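Local coordinates for DUF2179 domain-containing protein (PDB 3HLU) that is of unknown function but forms the C-terminal, GlnB-like DUF2179 domain of a bacterial YitT-type membrane protein and pairs with a second copy, at residues A[11-16]-A[73-78]. Numbering follows the deposited sequence.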
ATOM      1  N   VAL A  11      -8.112   5.328  -0.157  1.00 85.26           N
ATOM      2  CA  VAL A  11      -6.692   5.628  -0.042  1.00 81.69           C
ATOM      3  C   VAL A  11      -5.975   4.844   1.036  1.00 79.11           C
ATOM      4  O   VAL A  11      -6.453   4.703   2.144  1.00 77.71           O
ATOM      5  CB  VAL A  11      -6.458   7.122   0.177  1.00 80.62           C
ATOM      6  CG1 VAL A  11      -5.032   7.381   0.593  1.00 77.93           C
ATOM      7  CG2 VAL A  11      -6.787   7.873  -1.082  1.00 84.38           C
ATOM      8  N   TYR A  12      -4.807   4.331   0.699  1.00 79.41           N
ATOM      9  CA  TYR A  12      -3.980   3.683   1.699  1.00 78.31           C
ATOM     10  C   TYR A  12      -2.745   4.532   1.964  1.00 76.35           C
ATOM     11  O   TYR A  12      -2.121   5.046   1.050  1.00 76.12           O
ATOM     12  CB  TYR A  12      -3.601   2.274   1.255  1.00 76.25           C
ATOM     13  CG  TYR A  12      -4.785   1.461   0.774  1.00 78.55           C
ATOM     14  CD1 TYR A  12      -5.168   1.484  -0.558  1.00 80.12           C
ATOM     15  CD2 TYR A  12      -5.518   0.664   1.652  1.00 80.52           C
ATOM     16  CE1 TYR A  12      -6.244   0.737  -1.004  1.00 84.03           C
ATOM     17  CE2 TYR A  12      -6.597  -0.088   1.212  1.00 81.80           C
ATOM     18  CZ  TYR A  12      -6.953  -0.046  -0.120  1.00 83.99           C
ATOM     19  OH  TYR A  12      -8.033  -0.772  -0.576  1.00 89.13           O
ATOM     20  N   ILE A  13      -2.419   4.710   3.230  1.00 74.32           N
ATOM     21  CA  ILE A  13      -1.270   5.494   3.572  1.00 73.53           C
ATOM     22  C   ILE A  13      -0.303   4.573   4.264  1.00 75.24           C
ATOM     23  O   ILE A  13      -0.639   3.970   5.283  1.00 72.27           O
ATOM     24  CB  ILE A  13      -1.649   6.646   4.498  1.00 73.56           C
ATOM     25  CG1 ILE A  13      -2.580   7.605   3.767  1.00 73.47           C
ATOM     26  CG2 ILE A  13      -0.406   7.366   5.026  1.00 69.30           C
ATOM     27  CD1 ILE A  13      -3.149   8.671   4.658  1.00 73.76           C
ATOM     28  N   VAL A  14       0.888   4.449   3.680  1.00 74.25           N
ATOM     29  CA  VAL A  14       1.964   3.678   4.269  1.00 73.27           C
ATOM     30  C   VAL A  14       2.935   4.574   5.005  1.00 74.46           C
ATOM     31  O   VAL A  14       3.591   5.401   4.397  1.00 76.34           O
ATOM     32  CB  VAL A  14       2.782   2.968   3.199  1.00 75.00           C
ATOM     33  CG1 VAL A  14       3.852   2.104   3.860  1.00 75.17           C
ATOM     34  CG2 VAL A  14       1.885   2.153   2.291  1.00 72.34           C
ATOM     35  N   SER A  15       3.057   4.393   6.314  1.00 77.02           N
ATOM     36  CA  SER A  15       4.017   5.167   7.066  1.00 77.20           C
ATOM     37  C   SER A  15       4.386   4.522   8.383  1.00 82.08           C
ATOM     38  O   SER A  15       3.542   3.975   9.071  1.00 84.63           O
ATOM     39  CB  SER A  15       3.473   6.557   7.338  1.00 79.59           C
ATOM     40  OG  SER A  15       4.188   7.179   8.388  1.00 81.87           O
ATOM     41  N   ALA A  16       5.662   4.607   8.736  1.00 84.47           N
ATOM     42  CA  ALA A  16       6.121   4.165  10.040  1.00 84.11           C
ATOM     43  C   ALA A  16       5.447   4.969  11.152  1.00 88.40           C
ATOM     44  O   ALA A  16       5.112   4.416  12.212  1.00 91.77           O
ATOM     45  CB  ALA A  16       7.632   4.288  10.135  1.00 81.89           C
ATOM     46  N   ALA A  73       6.609   8.658   4.104  1.00 82.46           N
ATOM     47  CA  ALA A  73       5.259   8.150   3.918  1.00 78.81           C
ATOM     48  C   ALA A  73       4.811   8.291   2.468  1.00 77.29           C
ATOM     49  O   ALA A  73       5.298   9.141   1.720  1.00 75.37           O
ATOM     50  CB  ALA A  73       4.292   8.862   4.838  1.00 75.02           C
ATOM     51  N   PHE A  74       3.883   7.434   2.076  1.00 75.19           N
ATOM     52  CA  PHE A  74       3.261   7.562   0.772  1.00 77.23           C
ATOM     53  C   PHE A  74       1.849   6.978   0.786  1.00 76.08           C
ATOM     54  O   PHE A  74       1.429   6.331   1.748  1.00 71.82           O
ATOM     55  CB  PHE A  74       4.110   6.910  -0.313  1.00 74.09           C
ATOM     56  CG  PHE A  74       4.325   5.452  -0.103  1.00 75.05           C
ATOM     57  CD1 PHE A  74       5.288   5.004   0.785  1.00 75.64           C
ATOM     58  CD2 PHE A  74       3.552   4.524  -0.770  1.00 74.80           C
ATOM     59  CE1 PHE A  74       5.481   3.653   0.994  1.00 75.90           C
ATOM     60  CE2 PHE A  74       3.747   3.171  -0.568  1.00 74.52           C
ATOM     61  CZ  PHE A  74       4.716   2.734   0.312  1.00 73.54           C
HETATM   62  N   MSE A  75       1.135   7.214  -0.307  1.00 77.62           N
HETATM   63  CA  MSE A  75      -0.267   6.872  -0.413  1.00 75.54           C
HETATM   64  C   MSE A  75      -0.510   6.052  -1.649  1.00 74.35           C
HETATM   65  O   MSE A  75       0.051   6.318  -2.698  1.00 75.22           O
HETATM   66  CB  MSE A  75      -1.106   8.146  -0.506  1.00 74.74           C
HETATM   67  CG  MSE A  75      -1.071   8.984   0.745  1.00 76.62           C
HETATM   68 SE   MSE A  75      -2.098  10.625   0.570  0.59 84.28          SE
HETATM   69  CE  MSE A  75      -0.818  11.679  -0.447  1.00 80.20           C
ATOM     70  N   ILE A  76      -1.367   5.057  -1.523  1.00 73.76           N
ATOM     71  CA  ILE A  76      -1.866   4.362  -2.686  1.00 78.13           C
ATOM     72  C   ILE A  76      -3.309   4.746  -2.925  1.00 78.67           C
ATOM     73  O   ILE A  76      -4.172   4.523  -2.078  1.00 79.51           O
ATOM     74  CB  ILE A  76      -1.734   2.845  -2.538  1.00 78.50           C
ATOM     75  CG1 ILE A  76      -0.260   2.484  -2.349  1.00 77.73           C
ATOM     76  CG2 ILE A  76      -2.308   2.152  -3.748  1.00 72.16           C
ATOM     77  CD1 ILE A  76      -0.039   1.127  -1.737  1.00 77.10           C
ATOM     78  N   VAL A  77      -3.553   5.341  -4.083  1.00 80.47           N
ATOM     79  CA  VAL A  77      -4.879   5.796  -4.467  1.00 86.02           C
ATOM     80  C   VAL A  77      -5.564   4.806  -5.408  1.00 89.53           C
ATOM     81  O   VAL A  77      -5.278   4.778  -6.612  1.00 85.90           O
ATOM     82  CB  VAL A  77      -4.805   7.147  -5.178  1.00 85.10           C
ATOM     83  CG1 VAL A  77      -6.189   7.567  -5.636  1.00 86.45           C
ATOM     84  CG2 VAL A  77      -4.159   8.191  -4.268  1.00 80.72           C
ATOM     85  N   SER A  78      -6.489   4.028  -4.844  1.00 93.78           N
ATOM     86  CA  SER A  78      -7.161   2.909  -5.525  1.00 92.85           C
ATOM     87  C   SER A  78      -7.740   3.232  -6.907  1.00 92.33           C
ATOM     88  O   SER A  78      -8.343   4.291  -7.110  1.00 95.89           O
ATOM     89  CB  SER A  78      -8.261   2.354  -4.613  1.00 94.63           C
ATOM     90  OG  SER A  78      -8.088   0.957  -4.374  1.00 99.22           O
TER
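Phe74 lays its ring flat across the side chain of Val14, its neighbour in a hydrogen-bonded pair of two antiparallel strands. CG of Phe74 sits in the crowded position between the backbone N and the carbonyl carbon (chi1 61°), which swings the ring over strand 11-14. Val14 CB then lies under one face, 3.7 Å from the ring centroid in a CH-pi contact, while CG1 reaches CE1 and CG2 reaches CZ; a branched, compact valine presents just such a broad apolar patch to a ring. An alanine here in place of Phe74 would remove the ring and would probably both uncover Val14 and thin the packing on Ala38 of the second subunit. Beneath the side chains, Val14 N gives a bond of 2.8 Å to Phe74 O, nearly along the C=O axis, and Phe74 N answers to Val14 O.

Further along the same face come Tyr12 and Ile76, whose side chains cross obliquely, Tyr12 CD1 lying 4.2 Å from Ile76 CB. The hydrogen bond from Tyr12 N to Ile76 O is almost straight (N-H...O angle 171°), and Ile76 N returns one to Tyr12 O. The phenol suits a place between core and interface, since its ring packs on apolar neighbours while OH bonds to Ser78 OG of the second subunit. In this ferredoxin-like βαββαβ fold the first strand, 9-14, lies inside the sheet and the last, 74-77, at the sheet edge within the chain, where Phe74 and Met75 pair with a strand of the second subunit.

The opposite face holds Val11, Ile13, Met75 and Val77, and helices cover Ile13 and Met75. These two (Met75 is selenomethionine) run side by side, with Ile13 CG1 3.6 Å from Met75 CG, before the flexible Met75 chain bends at chi3 and leads away from strand 11-14 among Leu59, Val62 and Arg63 of helix 56-67.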